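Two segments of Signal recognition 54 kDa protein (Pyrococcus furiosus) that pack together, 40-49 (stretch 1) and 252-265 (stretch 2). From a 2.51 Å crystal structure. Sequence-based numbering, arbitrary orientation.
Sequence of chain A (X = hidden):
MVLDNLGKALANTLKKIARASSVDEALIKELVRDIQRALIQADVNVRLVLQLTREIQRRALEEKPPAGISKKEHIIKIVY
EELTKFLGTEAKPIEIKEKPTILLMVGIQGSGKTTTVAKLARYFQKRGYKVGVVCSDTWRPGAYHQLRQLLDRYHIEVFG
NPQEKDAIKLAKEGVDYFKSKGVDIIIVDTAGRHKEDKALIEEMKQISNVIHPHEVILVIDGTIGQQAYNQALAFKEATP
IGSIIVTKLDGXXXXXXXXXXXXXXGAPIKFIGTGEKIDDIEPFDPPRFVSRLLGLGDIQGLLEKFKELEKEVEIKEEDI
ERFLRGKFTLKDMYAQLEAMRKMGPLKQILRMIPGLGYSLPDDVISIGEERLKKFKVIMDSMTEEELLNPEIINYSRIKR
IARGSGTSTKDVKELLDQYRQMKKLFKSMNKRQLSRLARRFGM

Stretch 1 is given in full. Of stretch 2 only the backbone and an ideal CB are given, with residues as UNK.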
# COMPACT_ATOMS: atom_id res chain seq x y z
N ILE A 40 6.23 -0.88 16.20
CA ILE A 40 5.27 0.22 16.45
C ILE A 40 4.07 0.13 15.51
O ILE A 40 2.93 0.44 15.89
CB ILE A 40 5.92 1.61 16.25
CG1 ILE A 40 7.00 1.87 17.30
CG2 ILE A 40 4.86 2.68 16.34
CD1 ILE A 40 6.44 2.03 18.67
N GLN A 41 4.33 -0.30 14.29
CA GLN A 41 3.31 -0.42 13.27
C GLN A 41 2.32 -1.54 13.58
O GLN A 41 1.19 -1.50 13.12
CB GLN A 41 3.97 -0.65 11.92
CG GLN A 41 3.04 -0.48 10.74
CD GLN A 41 3.78 -0.30 9.44
OE1 GLN A 41 4.62 -1.13 9.06
NE2 GLN A 41 3.48 0.79 8.74
N ALA A 42 2.75 -2.53 14.36
CA ALA A 42 1.89 -3.64 14.76
C ALA A 42 1.25 -3.34 16.12
O ALA A 42 0.71 -4.22 16.79
CB ALA A 42 2.69 -4.94 14.81
N ASP A 43 1.34 -2.07 16.52
CA ASP A 43 0.71 -1.55 17.72
C ASP A 43 1.38 -2.01 19.00
O ASP A 43 0.73 -2.08 20.05
CB ASP A 43 -0.79 -1.87 17.76
CG ASP A 43 -1.53 -1.10 18.85
OD1 ASP A 43 -2.69 -1.45 19.16
OD2 ASP A 43 -0.94 -0.14 19.39
N VAL A 44 2.66 -2.33 18.95
CA VAL A 44 3.36 -2.65 20.19
C VAL A 44 3.60 -1.37 20.99
O VAL A 44 4.11 -0.39 20.44
CB VAL A 44 4.70 -3.42 19.99
CG1 VAL A 44 5.37 -3.67 21.32
CG2 VAL A 44 4.46 -4.73 19.30
N ASN A 45 3.21 -1.37 22.26
CA ASN A 45 3.44 -0.24 23.15
C ASN A 45 4.82 0.36 22.93
O ASN A 45 5.82 -0.36 22.87
CB ASN A 45 3.32 -0.68 24.60
CG ASN A 45 3.58 0.46 25.58
OD1 ASN A 45 2.70 1.27 25.84
ND2 ASN A 45 4.79 0.52 26.11
N VAL A 46 4.89 1.69 22.82
CA VAL A 46 6.17 2.34 22.54
C VAL A 46 7.21 2.10 23.62
O VAL A 46 8.35 1.79 23.30
CB VAL A 46 6.04 3.84 22.31
CG1 VAL A 46 7.42 4.46 22.25
CG2 VAL A 46 5.31 4.09 21.00
N ARG A 47 6.83 2.25 24.88
CA ARG A 47 7.76 1.99 25.97
C ARG A 47 8.34 0.56 25.90
O ARG A 47 9.53 0.36 26.11
CB ARG A 47 7.07 2.26 27.32
CG ARG A 47 7.92 3.04 28.30
CD ARG A 47 7.18 3.27 29.61
NE ARG A 47 8.11 3.36 30.73
CZ ARG A 47 8.38 4.48 31.40
NH1 ARG A 47 7.79 5.62 31.06
NH2 ARG A 47 9.24 4.46 32.40
N LEU A 48 7.50 -0.42 25.59
CA LEU A 48 7.97 -1.79 25.46
C LEU A 48 8.97 -1.94 24.32
O LEU A 48 9.94 -2.68 24.44
CB LEU A 48 6.81 -2.76 25.23
CG LEU A 48 5.98 -3.26 26.41
CD1 LEU A 48 4.96 -4.25 25.92
CD2 LEU A 48 6.86 -3.89 27.46
N VAL A 49 8.71 -1.25 23.21
CA VAL A 49 9.58 -1.32 22.04
C VAL A 49 10.95 -0.70 22.32
O VAL A 49 11.99 -1.25 21.92
CB VAL A 49 8.96 -0.67 20.79
CG1 VAL A 49 10.00 -0.54 19.70
CG2 VAL A 49 7.78 -1.49 20.29
N UNK A 252 -4.61 -9.56 11.16
CA UNK A 252 -4.72 -8.34 11.96
C UNK A 252 -3.41 -7.59 12.00
O UNK A 252 -2.33 -8.17 12.20
CB UNK A 252 -5.17 -8.67 13.38
N UNK A 253 -3.50 -6.28 11.80
CA UNK A 253 -2.32 -5.44 11.83
C UNK A 253 -1.77 -5.30 13.25
O UNK A 253 -0.62 -4.90 13.44
CB UNK A 253 -2.64 -4.06 11.25
N UNK A 254 -2.58 -5.64 14.25
CA UNK A 254 -2.30 -5.27 15.63
C UNK A 254 -2.04 -6.43 16.60
O UNK A 254 -1.69 -6.20 17.75
CB UNK A 254 -3.48 -4.45 16.16
N UNK A 255 -2.21 -7.67 16.14
CA UNK A 255 -1.97 -8.84 16.96
C UNK A 255 -0.60 -8.86 17.63
O UNK A 255 -0.45 -9.34 18.77
CB UNK A 255 -2.13 -10.10 16.10
N UNK A 256 0.40 -8.34 16.95
CA UNK A 256 1.72 -8.26 17.54
C UNK A 256 1.68 -7.47 18.83
O UNK A 256 2.23 -7.89 19.85
CB UNK A 256 2.71 -7.63 16.56
N UNK A 257 1.00 -6.33 18.78
CA UNK A 257 0.81 -5.50 19.95
C UNK A 257 0.07 -6.20 21.08
O UNK A 257 0.35 -5.93 22.25
CB UNK A 257 0.05 -4.23 19.56
N UNK A 258 -0.87 -7.09 20.75
CA UNK A 258 -1.60 -7.86 21.75
C UNK A 258 -0.73 -8.92 22.43
O UNK A 258 -0.71 -9.01 23.65
CB UNK A 258 -2.81 -8.53 21.10
N UNK A 259 -0.00 -9.72 21.64
CA UNK A 259 0.86 -10.76 22.18
C UNK A 259 1.92 -10.15 23.08
O UNK A 259 2.11 -10.60 24.20
CB UNK A 259 1.51 -11.56 21.05
N UNK A 260 2.61 -9.13 22.58
CA UNK A 260 3.67 -8.49 23.34
C UNK A 260 3.09 -7.88 24.62
O UNK A 260 3.72 -7.88 25.68
CB UNK A 260 4.37 -7.42 22.50
N UNK A 261 1.87 -7.38 24.50
CA UNK A 261 1.19 -6.74 25.63
C UNK A 261 0.85 -7.74 26.75
O UNK A 261 1.13 -7.51 27.91
CB UNK A 261 -0.09 -6.06 25.14
N UNK A 262 0.23 -8.85 26.35
CA UNK A 262 -0.12 -9.94 27.25
C UNK A 262 1.13 -10.56 27.84
O UNK A 262 1.16 -10.90 29.02
CB UNK A 262 -0.95 -11.00 26.52
N UNK A 263 2.18 -10.70 27.05
CA UNK A 263 3.40 -11.31 27.56
C UNK A 263 4.11 -10.39 28.59
O UNK A 263 4.86 -10.85 29.46
CB UNK A 263 4.34 -11.63 26.40
N UNK A 264 3.87 -9.09 28.47
CA UNK A 264 4.52 -8.12 29.33
C UNK A 264 3.89 -8.28 30.70
O UNK A 264 4.35 -7.76 31.71
CB UNK A 264 4.38 -6.69 28.80
N UNK A 265 2.81 -9.02 30.70
CA UNK A 265 1.96 -9.08 31.85
C UNK A 265 2.37 -10.25 32.74
O UNK A 265 2.08 -10.25 33.94
CB UNK A 265 0.49 -9.20 31.43

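Position 252 has nothing of stretch 1 within reach of its CB, but its extended backbone, phi/psi -68/135°, immediately precedes a turn into a helix. Serine, threonine, aspartate or asparagine would suit, since each can accept a bond from a free amide. The residue is Ser252, whose OG accepts from the backbone N of 255 at 2.9 Å, a capping bond.

At 253 the CB points sideways, 5.0 Å from Gln41 O, and stretch 1 makes little demand on the side chain; many types would fit. It is Ala253, and its backbone does the work: Ala42 CA lies 3.1 Å from Ala253 O in a CA-H...O contact.

The CB of 254 lies 4.1 Å from Asp43 CB, beside a carboxylate. Lysine or arginine would answer that charge, and a polar side chain could also be accommodated. Lys254 extends along Asp43, with CE 3.1 Å from Asp43 OD1; NZ forms a long salt bridge to the same OD1 at 3.8 Å.

Position 255 points away from stretch 1, which therefore leaves the choice open; it is Gly255, the first residue of the helix.

At 256 the ideal CB would sit 3.2 Å from Ala42 CB, a tight fit that favours glycine, with alanine a strained alternative. Without a side chain, Gly256 lets its backbone pack close: its C is 4.0 Å from Ala42 O and its O is 3.9 Å from Val44 CG2.

Position 257 is the most restrictive. An ideal CB would fall 2.3 Å from Asp43 O and 2.8 Å from Ala42 O, so only glycine fits. Gly257 brings its CA within 3.8 Å of Val44 CA, and its N donates to Ala42 O at 2.9 Å, while its CA makes a CA-H...O contact with Asp43 O at 3.4 Å. The missing side chain makes this close backbone approach possible.

The CB of 258 points away from stretch 1 and 259 is out of its reach, so stretch 1 does not choose between residues; they are Ala258 and Leu259.

The CB of 260 points toward stretch 1, and this CB lies 4.1 Å from Val44 CG1 and 4.7 Å from Leu48 CD1. A small residue is indicated: alanine, serine or perhaps cysteine. Ser260 places OG 3.4 Å from Val44 CG2 and satisfies the hydroxyl within its own helix, donating to Gly256 O at 2.9 Å.

Position 261, sideways and with its CB 5.4 Å from Leu48 CD1, tolerates several types; it is Ala261. Positions 262 and 263 have nothing of stretch 1 within 5.5 Å of their CB atoms, so many types would do; they are Val262 and Ala263.

At 264 the CB points toward stretch 1, 3.8 Å from Leu48 CD1, favouring a small apolar residue. Ala264 supplies a methyl, its CB 3.9 Å from Leu48 CD1. Position 265, out of reach, is Thr265.

Stretch 2, residues 252-265: SAKGGGALSAVAAT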
# COMPACT_ATOMS: atom_id res chain seq x y z
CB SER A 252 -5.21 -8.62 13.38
OG SER A 252 -4.12 -8.78 14.29
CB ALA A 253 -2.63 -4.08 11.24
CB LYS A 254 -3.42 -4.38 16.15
CG LYS A 254 -3.87 -3.33 15.15
CD LYS A 254 -5.07 -2.54 15.66
CE LYS A 254 -4.69 -1.61 16.79
NZ LYS A 254 -5.86 -0.78 17.20
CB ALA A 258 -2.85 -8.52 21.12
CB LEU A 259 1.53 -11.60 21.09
CG LEU A 259 0.64 -12.37 20.12
CD1 LEU A 259 1.51 -13.04 19.08
CD2 LEU A 259 -0.24 -13.38 20.84
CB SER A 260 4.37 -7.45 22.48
OG SER A 260 3.45 -6.47 22.03
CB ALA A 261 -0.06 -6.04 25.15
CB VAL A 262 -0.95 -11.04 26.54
CG1 VAL A 262 -0.96 -12.31 27.37
CG2 VAL A 262 -2.37 -10.58 26.28
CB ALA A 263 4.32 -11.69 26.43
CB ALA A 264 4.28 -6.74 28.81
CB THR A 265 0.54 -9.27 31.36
OG1 THR A 265 -0.27 -8.15 31.76
CG2 THR A 265 -0.01 -10.61 31.83
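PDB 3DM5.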